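Predicted sugar phosphatases of the HAD superfamily (Cytophaga hutchinsonii, PDB 2HX1) probably hydrolyses phosphate esters of sugars or related metabolites, as a magnesium-binding phosphatase of the HAD superfamily. Local coordinates at residues C16-D20 with T38-L42; Q47-I51 with M216-M221; I130-L136 with K159-I165; V154-R158 with I194-F199. One frame throughout, in Å; residues are numbered along the deposited sequence.

Contact 1 (C16-D20 with T38-L42); sequences CIFFD and TFDYL. With MG (magnesium ion), chain E.
With CG set anti to its own carbonyl carbon (chi1 -74°), Phe-19 sends its ring off strand 16-19 at Leu-42, which has a similar first torsion and comes from the opposite direction on helix 35-44. This is strand-on-helix packing in the Rossmann-like core of a HAD hydrolase: 16-19 is a central strand of the six-stranded parallel sheet, and the helix runs nearly antiparallel to it, the short axes 159° apart. The ring is received by a cluster of apolar groups. Leu-42 CD1 sits at its edge, near the ring plane, 3.8 Å from Phe-19 CE2. The methyl Thr-38 CG2 lies 4.0 Å from Phe-19 CZ, while Thr-38 OG1 is engaged by Ala-280 O and Ile-282 N. Phe-39 adds a second ring, whose centroid is 5.6 Å from that of Phe-19, the two planes inclined at 54°; on its own account Phe-39 also meets Tyr-49 edge-to-face. Two residues earlier on the strand, Ile-17 lies roughly perpendicular to Leu-42, with Ile-17 CG1 4.2 Å from Leu-42 CD2, and Ile-17 CG2 rests over one face of the Phe-19 ring, toward its rim. Every touching residue is buried and no hydrogen bond crosses between the segments, so apolar packing carries the contact. Immediately after Phe-19 the strand delivers Asp-20 to the magnesium site, shared with Phe-22 and Asp-233: Asp-20 OD2 binds the magnesium ion at 2.0 Å, and Asp-20 OD1 accepts a hydrogen bond from a metal-bound water at 2.7 Å.

Contact 2 (Q47-I51 with M216-M221); sequences QDYYI and MLRQKM
Backbones come nearest at Asp-48 and Leu-217, whose CA atoms are 8.8 Å apart, where extended strand 48-53 passes helix 208-218 and the residues that follow it, and side chains bridge the gap. Leu-217 runs alongside Tyr-50, pointing the other way, and meets the ring at its edge, Leu-217 CG lying 4.1 Å from Tyr-50 CE2. Farther out, the hydroxyl atom Tyr-50 OH comes to 3.8 Å from Met-216 CB, the selenomethionine side chain being set crosswise to the tyrosine. The other branch of the leucine, Leu-217 CD2, packs on Asp-48 CB at 4.2 Å. In the parallel sheet of the HAD core, strand 48-53 is the neighbour of 16-19, and the helix lies over both, Cys-16 touching Leu-217 and Phe-18 touching Ala-213 of the helix, although the two segments are 165 residues apart in sequence at their closest ends. Toward solvent the contact turns polar. Lys-220, extended beyond CG, reaches Asp-48 from the opposite direction in a salt bridge that is also a weak hydrogen bond, Lys-220 NZ to Asp-48 OD1 at 3.3 Å. A water donates to the second carboxylate oxygen, Asp-48 OD2, at 3.1 Å; its link to Lys-220 is modelled too short to be relied on. Selenomethionine Met-221 bends at chi3 (74°), bringing its terminal methyl CE beside Asp-48 OD2.

Contact 3 (I130-L136 with K159-I165); sequences IGEVNAL and KRTIPAI
Arg-160 curls back on itself, bent at chi2 (-73°) and chi3 (-67°), and fits its guanidinium into the turn made by residues 130-133. It grips one oxygen side-on with two nitrogens: Arg-160 NE lies 3.0 Å and Arg-160 NH2 2.9 Å from Val-133 O, which sits in the guanidinium plane. Gly-131 O lies over one face of the group, and Asn-134 OD1 is at its edge, though the amide nitrogen Asn-134 ND2 turns to Gly-97 O. The aliphatic part of the arginine slides past Ile-130, with Arg-160 CG 3.8 Å from Ile-130 CG1, while Ile-130 CD1 fits against Lys-159 CD. Lys-159 NZ itself forms a salt bridge with Asp-179 of the third subunit. These segments belong to a beta-alpha-beta unit, strand 133-138, helix 146-159 and strand 164-167, in which the two strands lie parallel and adjacent. Strand pairing begins with Leu-136 N to Pro-163 O at 3.0 Å and continues with Ile-165 N to Leu-136 O at 2.9 Å. Just ahead of this pairing Ile-162 supplies the main bump: CD1 wedges against Val-133 CG1 at 3.9 Å and reaches the Ala-135 backbone, and CG2 abuts Val-133 O. The flank of the Pro-163 ring nestles against the small Ala-135, Pro-163 CG 3.9 Å from Ala-135 CB. On one face of the sheet, Leu-136 CD2 meets the similarly low-profile Ala-164 CB of the paired strand at 4.2 Å.

Contact 4 (V154-R158 with I194-F199); sequences VNLLR and ILGRRF. With EDO (1,2-ethanediol), chain M.
Leu-157 and Leu-195 stand nearly square to each other in the tightest part of this contact, Leu-157 CD1 and Leu-195 CD1 being 3.6 Å apart. The other leucine methyl, Leu-157 CD2, lies over one face of the Arg-198 guanidinium, offset toward its rim and 3.5 Å from Arg-198 NH2. That arginine turns once, at chi2 (75°), which brings the flat group alongside the helix; its Arg-198 NH1 is bonded to Ile-162 O. Between the buried Leu-157 and Arg-198 sits a water that accepts from Arg-198 NE at 3.0 Å. The segments join two helices that flank the five-stranded parallel sheet, probably the cap domain of this HAD protein: helix 146-159, and the end of 184-195, where Gly-196, with positive phi, breaks the helix ahead of strand 199-202. Toward the partly exposed Leu-195 and Arg-158 the packing is looser. Val-154 CG1 is 4.2 Å from Leu-195 CD2, and Val-154 CG2 only grazes Ile-194 CG2 at 4.4 Å. Leu-195 CD2 also lies against Arg-158 CG, whose guanidinium is engaged by Thr-178 O of the third subunit. A 1,2-ethanediol, probably from the crystallisation liquor, donates from O1 to Phe-199 O at 2.7 Å and also bonds Thr-269 O of the second subunit. With no direct hydrogen bond between the segments, cohesion rests on apolar contact, while the guanidinium groups of Arg-198 and Arg-158 are met by carbonyl oxygens, and Arg-198 also by water.

In the fold
The four contacts form two pairs, one in each sheet-bearing part of the chain. Contacts 1 and 2, with centres 12 Å apart, meet at neighbouring strands 16-19 and 48-53, where Ile-17 O lies 2.9 Å from Tyr-50 N, a probable hydrogen bond. Contacts 3 and 4, 11 Å apart between centres, interlock along the chain and also pack together, Ala-164 CB lying 3.6 Å from Phe-199 CE2. The pairs do not touch: contacts 1 and 3 are 40 Å apart between centres and about 18 Å between nearest atoms. Of the four, contact 1 holds the magnesium ligand Asp-20; the stretch carrying contacts 3 and 4 is inserted within the loop closed by contact 2.

Contact 1 (C16-D20 with T38-L42)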
# COMPACT_ATOMS: atom_id res chain seq x y z
N CYS A 16 -15.24 27.18 -22.38
CA CYS A 16 -16.09 26.04 -22.00
C CYS A 16 -15.86 25.64 -20.57
O CYS A 16 -14.75 25.78 -20.06
CB CYS A 16 -15.82 24.85 -22.91
SG CYS A 16 -17.05 23.53 -22.79
N ILE A 17 -16.93 25.21 -19.90
CA ILE A 17 -16.84 24.68 -18.55
C ILE A 17 -16.99 23.15 -18.62
O ILE A 17 -17.86 22.65 -19.35
CB ILE A 17 -17.94 25.29 -17.59
CG1 ILE A 17 -18.07 26.80 -17.79
CG2 ILE A 17 -17.63 25.02 -16.12
CD1 ILE A 17 -16.80 27.57 -17.42
N PHE A 18 -16.14 22.43 -17.91
CA PHE A 18 -16.36 21.01 -17.61
C PHE A 18 -16.79 20.89 -16.14
O PHE A 18 -16.08 21.33 -15.26
CB PHE A 18 -15.11 20.13 -17.83
CG PHE A 18 -14.57 20.13 -19.25
CD1 PHE A 18 -15.26 20.66 -20.31
CD2 PHE A 18 -13.35 19.51 -19.51
CE1 PHE A 18 -14.74 20.62 -21.60
CE2 PHE A 18 -12.83 19.50 -20.80
CZ PHE A 18 -13.54 20.03 -21.83
N PHE A 19 -17.97 20.31 -15.91
CA PHE A 19 -18.52 20.12 -14.58
C PHE A 19 -18.43 18.64 -14.19
O PHE A 19 -18.91 17.81 -14.92
CB PHE A 19 -20.00 20.52 -14.56
CG PHE A 19 -20.26 22.01 -14.59
CD1 PHE A 19 -20.08 22.80 -13.47
CD2 PHE A 19 -20.75 22.61 -15.73
CE1 PHE A 19 -20.34 24.14 -13.50
CE2 PHE A 19 -21.00 23.96 -15.75
CZ PHE A 19 -20.84 24.71 -14.64
N ASP A 20 -17.79 18.32 -13.06
CA ASP A 20 -18.08 17.09 -12.34
C ASP A 20 -19.53 17.19 -11.84
O ASP A 20 -20.03 18.31 -11.66
CB ASP A 20 -17.10 16.93 -11.17
CG ASP A 20 -17.42 15.74 -10.29
OD1 ASP A 20 -17.71 14.66 -10.81
OD2 ASP A 20 -17.37 15.89 -9.05
N THR A 38 -27.22 28.57 -12.58
CA THR A 38 -25.93 28.42 -13.24
C THR A 38 -26.14 28.07 -14.71
O THR A 38 -25.49 28.62 -15.60
CB THR A 38 -25.06 27.35 -12.60
OG1 THR A 38 -24.68 27.77 -11.29
CG2 THR A 38 -23.83 27.12 -13.43
N PHE A 39 -27.07 27.16 -14.97
CA PHE A 39 -27.29 26.71 -16.35
C PHE A 39 -28.05 27.75 -17.18
O PHE A 39 -27.74 27.99 -18.34
CB PHE A 39 -27.94 25.32 -16.34
CG PHE A 39 -26.99 24.25 -15.90
CD1 PHE A 39 -25.96 23.86 -16.74
CD2 PHE A 39 -27.05 23.72 -14.62
CE1 PHE A 39 -25.04 22.90 -16.34
CE2 PHE A 39 -26.13 22.77 -14.22
CZ PHE A 39 -25.13 22.36 -15.08
N ASP A 40 -29.04 28.38 -16.58
CA ASP A 40 -29.66 29.56 -17.18
C ASP A 40 -28.59 30.60 -17.53
O ASP A 40 -28.55 31.15 -18.64
CB ASP A 40 -30.66 30.15 -16.19
CG ASP A 40 -31.89 29.25 -15.99
OD1 ASP A 40 -32.20 28.47 -16.92
OD2 ASP A 40 -32.52 29.32 -14.91
N TYR A 41 -27.67 30.85 -16.60
CA TYR A 41 -26.64 31.87 -16.84
C TYR A 41 -25.79 31.53 -18.04
O TYR A 41 -25.57 32.37 -18.92
CB TYR A 41 -25.75 32.06 -15.61
CG TYR A 41 -24.74 33.18 -15.74
CD1 TYR A 41 -25.11 34.51 -15.59
CD2 TYR A 41 -23.39 32.90 -15.98
CE1 TYR A 41 -24.16 35.54 -15.70
CE2 TYR A 41 -22.45 33.92 -16.09
CZ TYR A 41 -22.84 35.23 -15.95
OH TYR A 41 -21.90 36.24 -16.05
N LEU A 42 -25.28 30.30 -18.10
CA LEU A 42 -24.37 29.95 -19.19
C LEU A 42 -25.08 30.06 -20.55
O LEU A 42 -24.47 30.49 -21.54
CB LEU A 42 -23.78 28.55 -18.98
CG LEU A 42 -22.91 28.34 -17.75
CD1 LEU A 42 -22.73 26.86 -17.47
CD2 LEU A 42 -21.57 29.04 -17.93
MG MG E . -17.51 14.92 -7.35
O HOH W 1 -18.19 13.35 -8.48
O HOH W 2 -15.49 14.34 -7.83
O HOH W 3 -17.72 13.86 -5.67

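Contact 2 (Q47-I51 with M216-M221)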
# COMPACT_ATOMS: atom_id res chain seq x y z
N GLN A 47 -22.34 30.38 -23.30
CA GLN A 47 -21.12 29.66 -22.94
C GLN A 47 -21.37 28.16 -22.93
O GLN A 47 -22.33 27.67 -22.32
CB GLN A 47 -20.58 30.12 -21.59
CG GLN A 47 -19.48 31.15 -21.69
CD GLN A 47 -19.00 31.59 -20.31
OE1 GLN A 47 -18.05 31.02 -19.77
NE2 GLN A 47 -19.68 32.59 -19.73
N ASP A 48 -20.49 27.45 -23.62
CA ASP A 48 -20.56 26.00 -23.70
C ASP A 48 -20.20 25.35 -22.37
O ASP A 48 -19.47 25.93 -21.55
CB ASP A 48 -19.62 25.49 -24.81
CG ASP A 48 -20.11 25.91 -26.20
OD1 ASP A 48 -21.22 25.47 -26.56
OD2 ASP A 48 -19.42 26.70 -26.89
N TYR A 49 -20.72 24.14 -22.18
CA TYR A 49 -20.33 23.35 -21.04
C TYR A 49 -20.53 21.87 -21.38
O TYR A 49 -21.27 21.54 -22.31
CB TYR A 49 -21.15 23.76 -19.80
CG TYR A 49 -22.54 23.22 -19.90
CD1 TYR A 49 -22.81 21.90 -19.54
CD2 TYR A 49 -23.58 24.00 -20.42
CE1 TYR A 49 -24.07 21.37 -19.69
CE2 TYR A 49 -24.88 23.47 -20.56
CZ TYR A 49 -25.11 22.14 -20.19
OH TYR A 49 -26.34 21.56 -20.31
N TYR A 50 -19.83 21.01 -20.64
CA TYR A 50 -20.08 19.57 -20.61
C TYR A 50 -20.09 19.14 -19.17
O TYR A 50 -19.49 19.81 -18.31
CB TYR A 50 -18.99 18.77 -21.31
CG TYR A 50 -18.94 18.95 -22.79
CD1 TYR A 50 -19.77 18.21 -23.64
CD2 TYR A 50 -18.05 19.86 -23.36
CE1 TYR A 50 -19.71 18.39 -25.03
CE2 TYR A 50 -17.99 20.04 -24.71
CZ TYR A 50 -18.82 19.31 -25.55
OH TYR A 50 -18.71 19.51 -26.89
N ILE A 51 -20.74 18.01 -18.93
CA ILE A 51 -20.61 17.28 -17.69
C ILE A 51 -19.66 16.13 -17.97
O ILE A 51 -19.87 15.39 -18.93
CB ILE A 51 -22.00 16.78 -17.19
CG1 ILE A 51 -22.86 17.99 -16.78
CG2 ILE A 51 -21.82 15.78 -16.07
CD1 ILE A 51 -24.29 17.70 -16.52
N MSE A 216 -14.00 18.14 -29.86
CA MSE A 216 -15.28 18.65 -30.36
C MSE A 216 -15.30 20.16 -30.36
O MSE A 216 -15.78 20.78 -31.29
CB MSE A 216 -16.44 18.09 -29.55
CG MSE A 216 -16.65 16.61 -29.84
SE MSE A 216 -18.29 15.94 -29.13
CE MSE A 216 -19.61 16.78 -30.51
N LEU A 217 -14.78 20.79 -29.31
CA LEU A 217 -14.77 22.25 -29.24
C LEU A 217 -13.89 22.82 -30.35
O LEU A 217 -14.24 23.77 -31.04
CB LEU A 217 -14.34 22.74 -27.85
CG LEU A 217 -15.35 22.49 -26.70
CD1 LEU A 217 -14.67 22.47 -25.33
CD2 LEU A 217 -16.51 23.46 -26.74
N ARG A 218 -12.74 22.20 -30.55
CA ARG A 218 -11.83 22.64 -31.58
C ARG A 218 -12.44 22.60 -32.97
O ARG A 218 -12.00 23.39 -33.84
CB ARG A 218 -10.53 21.83 -31.54
CG ARG A 218 -9.57 22.32 -30.48
CD ARG A 218 -8.22 21.59 -30.53
NE ARG A 218 -7.36 22.03 -31.63
CZ ARG A 218 -6.61 23.15 -31.65
NH1 ARG A 218 -6.61 24.00 -30.62
NH2 ARG A 218 -5.87 23.43 -32.72
N GLN A 219 -13.43 21.72 -33.20
CA GLN A 219 -14.10 21.66 -34.52
C GLN A 219 -15.01 22.86 -34.81
O GLN A 219 -15.52 23.00 -35.94
CB GLN A 219 -14.92 20.36 -34.67
CG GLN A 219 -14.07 19.10 -34.75
CD GLN A 219 -14.93 17.82 -34.74
OE1 GLN A 219 -14.56 16.81 -34.13
NE2 GLN A 219 -16.08 17.86 -35.42
N LYS A 220 -15.29 23.69 -33.81
CA LYS A 220 -16.19 24.81 -34.01
C LYS A 220 -15.65 26.15 -33.49
O LYS A 220 -16.29 27.18 -33.68
CB LYS A 220 -17.58 24.52 -33.43
CG LYS A 220 -17.59 24.27 -31.95
CD LYS A 220 -19.04 24.15 -31.44
CE LYS A 220 -19.08 23.66 -29.98
NZ LYS A 220 -20.44 23.83 -29.34
N MSE A 221 -14.49 26.16 -32.87
CA MSE A 221 -13.95 27.43 -32.38
C MSE A 221 -12.47 27.39 -32.14
O MSE A 221 -11.87 26.32 -32.01
CB MSE A 221 -14.62 27.82 -31.06
CG MSE A 221 -14.19 26.97 -29.86
SE MSE A 221 -15.35 27.38 -28.29
CE MSE A 221 -16.92 26.45 -28.92
O HOH W 4 -20.85 26.20 -29.58

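Contact 3 (I130-L136 with K159-I165)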
# COMPACT_ATOMS: atom_id res chain seq x y z
N ILE A 130 -17.92 -20.58 -17.90
CA ILE A 130 -16.78 -19.75 -17.53
C ILE A 130 -15.77 -19.65 -18.66
O ILE A 130 -15.10 -18.64 -18.82
CB ILE A 130 -16.12 -20.24 -16.22
CG1 ILE A 130 -15.17 -19.18 -15.67
CG2 ILE A 130 -15.36 -21.57 -16.44
CD1 ILE A 130 -14.63 -19.48 -14.29
N GLY A 131 -15.67 -20.69 -19.48
CA GLY A 131 -14.66 -20.71 -20.55
C GLY A 131 -14.95 -19.72 -21.65
O GLY A 131 -14.10 -19.47 -22.53
N GLU A 132 -16.15 -19.16 -21.62
CA GLU A 132 -16.56 -18.18 -22.60
C GLU A 132 -16.52 -16.76 -22.05
O GLU A 132 -16.78 -15.82 -22.79
CB GLU A 132 -17.97 -18.53 -23.07
CG GLU A 132 -17.98 -19.55 -24.19
CD GLU A 132 -17.69 -18.90 -25.55
OE1 GLU A 132 -18.58 -18.19 -26.10
OE2 GLU A 132 -16.55 -19.12 -26.06
N VAL A 133 -16.19 -16.58 -20.77
CA VAL A 133 -16.17 -15.25 -20.19
C VAL A 133 -14.87 -14.57 -20.57
O VAL A 133 -13.80 -14.99 -20.16
CB VAL A 133 -16.31 -15.23 -18.66
CG1 VAL A 133 -16.15 -13.81 -18.12
CG2 VAL A 133 -17.64 -15.79 -18.22
N ASN A 134 -14.98 -13.47 -21.32
CA ASN A 134 -13.81 -12.80 -21.90
C ASN A 134 -13.52 -11.45 -21.28
O ASN A 134 -12.52 -10.82 -21.60
CB ASN A 134 -14.03 -12.66 -23.41
CG ASN A 134 -14.13 -14.01 -24.10
OD1 ASN A 134 -13.61 -15.01 -23.62
ND2 ASN A 134 -14.83 -14.05 -25.20
N ALA A 135 -14.40 -11.00 -20.38
CA ALA A 135 -14.14 -9.77 -19.62
C ALA A 135 -15.06 -9.70 -18.42
O ALA A 135 -16.13 -10.35 -18.37
CB ALA A 135 -14.30 -8.48 -20.51
N LEU A 136 -14.66 -8.90 -17.45
CA LEU A 136 -15.47 -8.60 -16.28
C LEU A 136 -15.61 -7.09 -16.18
O LEU A 136 -14.60 -6.39 -16.22
CB LEU A 136 -14.78 -9.13 -15.02
CG LEU A 136 -15.33 -8.63 -13.68
CD1 LEU A 136 -16.75 -9.20 -13.48
CD2 LEU A 136 -14.39 -9.01 -12.54
N LYS A 159 -9.17 -17.68 -12.31
CA LYS A 159 -9.31 -18.73 -13.31
C LYS A 159 -9.29 -18.23 -14.74
O LYS A 159 -9.03 -19.03 -15.65
CB LYS A 159 -10.60 -19.51 -13.12
CG LYS A 159 -10.69 -20.31 -11.83
CD LYS A 159 -12.10 -20.77 -11.64
CE LYS A 159 -12.23 -21.78 -10.53
NZ LYS A 159 -13.69 -22.08 -10.26
N ARG A 160 -9.61 -16.96 -14.97
CA ARG A 160 -9.70 -16.46 -16.35
C ARG A 160 -8.73 -15.29 -16.56
O ARG A 160 -8.70 -14.33 -15.80
CB ARG A 160 -11.13 -16.05 -16.71
CG ARG A 160 -12.10 -17.24 -16.77
CD ARG A 160 -11.87 -18.11 -18.00
NE ARG A 160 -12.22 -17.39 -19.23
CZ ARG A 160 -11.68 -17.63 -20.42
NH1 ARG A 160 -10.78 -18.58 -20.57
NH2 ARG A 160 -12.03 -16.92 -21.48
N THR A 161 -7.94 -15.38 -17.62
CA THR A 161 -6.98 -14.34 -17.92
C THR A 161 -7.70 -13.31 -18.79
O THR A 161 -7.67 -13.39 -20.00
CB THR A 161 -5.73 -14.95 -18.56
OG1 THR A 161 -5.19 -15.88 -17.63
CG2 THR A 161 -4.65 -13.88 -18.89
N ILE A 162 -8.41 -12.39 -18.14
CA ILE A 162 -9.32 -11.47 -18.83
C ILE A 162 -9.19 -10.06 -18.22
O ILE A 162 -8.81 -9.92 -17.06
CB ILE A 162 -10.82 -11.95 -18.73
CG1 ILE A 162 -11.28 -11.95 -17.26
CG2 ILE A 162 -11.01 -13.28 -19.43
CD1 ILE A 162 -12.62 -12.56 -16.98
N PRO A 163 -9.52 -9.01 -18.98
CA PRO A 163 -9.54 -7.68 -18.37
C PRO A 163 -10.66 -7.51 -17.33
O PRO A 163 -11.79 -7.94 -17.55
CB PRO A 163 -9.75 -6.75 -19.57
CG PRO A 163 -10.48 -7.56 -20.54
CD PRO A 163 -9.91 -8.96 -20.40
N ALA A 164 -10.32 -6.91 -16.20
CA ALA A 164 -11.29 -6.48 -15.21
C ALA A 164 -11.34 -4.96 -15.27
O ALA A 164 -10.30 -4.30 -15.10
CB ALA A 164 -10.91 -6.97 -13.81
N ILE A 165 -12.53 -4.41 -15.54
CA ILE A 165 -12.74 -2.97 -15.81
C ILE A 165 -13.70 -2.34 -14.77
O ILE A 165 -14.75 -2.92 -14.43
CB ILE A 165 -13.32 -2.77 -17.25
CG1 ILE A 165 -12.41 -3.35 -18.32
CG2 ILE A 165 -13.55 -1.28 -17.63
CD1 ILE A 165 -13.10 -3.53 -19.63

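Contact 4 (V154-R158 with I194-F199)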
# COMPACT_ATOMS: atom_id res chain seq x y z
N VAL A 154 -13.55 -13.09 -7.25
CA VAL A 154 -12.19 -13.49 -6.91
C VAL A 154 -11.82 -14.75 -7.68
O VAL A 154 -10.77 -14.80 -8.34
CB VAL A 154 -11.98 -13.63 -5.37
CG1 VAL A 154 -10.69 -14.43 -5.00
CG2 VAL A 154 -11.93 -12.27 -4.73
N ASN A 155 -12.68 -15.77 -7.63
CA ASN A 155 -12.37 -17.01 -8.31
C ASN A 155 -12.38 -16.91 -9.85
O ASN A 155 -11.57 -17.56 -10.51
CB ASN A 155 -13.32 -18.09 -7.84
CG ASN A 155 -13.01 -18.53 -6.42
OD1 ASN A 155 -11.89 -18.97 -6.14
ND2 ASN A 155 -13.98 -18.38 -5.52
N LEU A 156 -13.28 -16.08 -10.39
CA LEU A 156 -13.34 -15.86 -11.83
C LEU A 156 -12.03 -15.31 -12.35
O LEU A 156 -11.52 -15.75 -13.39
CB LEU A 156 -14.44 -14.86 -12.15
CG LEU A 156 -14.57 -14.44 -13.61
CD1 LEU A 156 -14.82 -15.66 -14.53
CD2 LEU A 156 -15.69 -13.42 -13.70
N LEU A 157 -11.48 -14.35 -11.61
CA LEU A 157 -10.25 -13.68 -12.02
C LEU A 157 -8.99 -14.52 -11.75
O LEU A 157 -7.95 -14.31 -12.37
CB LEU A 157 -10.14 -12.34 -11.28
CG LEU A 157 -11.17 -11.29 -11.71
CD1 LEU A 157 -10.99 -10.02 -10.88
CD2 LEU A 157 -11.10 -11.03 -13.24
N ARG A 158 -9.06 -15.42 -10.77
CA ARG A 158 -8.02 -16.41 -10.55
C ARG A 158 -8.01 -17.43 -11.69
O ARG A 158 -6.97 -17.99 -11.99
CB ARG A 158 -8.24 -17.15 -9.23
CG ARG A 158 -7.89 -16.31 -7.97
CD ARG A 158 -8.25 -16.99 -6.64
NE ARG A 158 -7.47 -18.22 -6.43
CZ ARG A 158 -7.90 -19.45 -6.71
NH1 ARG A 158 -9.14 -19.67 -7.17
NH2 ARG A 158 -7.08 -20.48 -6.52
N ILE A 194 -7.43 -8.06 -1.92
CA ILE A 194 -7.27 -9.52 -1.86
C ILE A 194 -6.36 -10.01 -2.99
O ILE A 194 -5.43 -10.76 -2.78
CB ILE A 194 -8.69 -10.22 -2.01
CG1 ILE A 194 -9.67 -9.79 -0.92
CG2 ILE A 194 -8.59 -11.75 -1.98
CD1 ILE A 194 -9.12 -9.81 0.50
N LEU A 195 -6.63 -9.58 -4.22
CA LEU A 195 -5.97 -10.10 -5.41
C LEU A 195 -4.70 -9.36 -5.80
O LEU A 195 -3.93 -9.87 -6.61
CB LEU A 195 -6.92 -10.02 -6.63
CG LEU A 195 -8.04 -11.05 -6.73
CD1 LEU A 195 -8.90 -10.83 -8.01
CD2 LEU A 195 -7.46 -12.44 -6.72
N GLY A 196 -4.49 -8.16 -5.26
CA GLY A 196 -3.53 -7.21 -5.85
C GLY A 196 -4.18 -6.29 -6.88
O GLY A 196 -5.36 -6.42 -7.20
N ARG A 197 -3.43 -5.32 -7.39
CA ARG A 197 -3.94 -4.43 -8.45
C ARG A 197 -4.26 -5.25 -9.68
O ARG A 197 -3.50 -6.14 -10.08
CB ARG A 197 -2.90 -3.38 -8.80
CG ARG A 197 -3.29 -2.47 -9.97
CD ARG A 197 -2.55 -1.13 -9.90
NE ARG A 197 -1.10 -1.29 -10.03
CZ ARG A 197 -0.41 -1.12 -11.16
NH1 ARG A 197 -1.02 -0.78 -12.29
NH2 ARG A 197 0.92 -1.30 -11.15
N ARG A 198 -5.37 -4.93 -10.32
CA ARG A 198 -5.93 -5.87 -11.28
C ARG A 198 -7.00 -5.24 -12.18
O ARG A 198 -7.33 -5.82 -13.21
CB ARG A 198 -6.50 -7.09 -10.51
CG ARG A 198 -7.19 -8.19 -11.38
CD ARG A 198 -6.18 -9.02 -12.11
NE ARG A 198 -6.76 -10.20 -12.77
CZ ARG A 198 -7.39 -10.17 -13.94
NH1 ARG A 198 -7.56 -9.02 -14.57
NH2 ARG A 198 -7.86 -11.29 -14.47
N PHE A 199 -7.56 -4.08 -11.78
CA PHE A 199 -8.57 -3.39 -12.57
C PHE A 199 -7.97 -2.32 -13.46
O PHE A 199 -7.09 -1.57 -13.05
CB PHE A 199 -9.68 -2.80 -11.71
CG PHE A 199 -10.63 -3.82 -11.20
CD1 PHE A 199 -10.27 -4.65 -10.14
CD2 PHE A 199 -11.84 -4.01 -11.80
CE1 PHE A 199 -11.12 -5.64 -9.68
CE2 PHE A 199 -12.71 -5.02 -11.36
CZ PHE A 199 -12.36 -5.82 -10.31
C1 EDO M . -3.69 -2.56 -14.13
O1 EDO M . -4.47 -1.46 -13.63
C2 EDO M . -4.61 -3.69 -14.56
O2 EDO M . -4.10 -4.93 -14.06
O HOH W 5 -5.65 -12.18 -10.88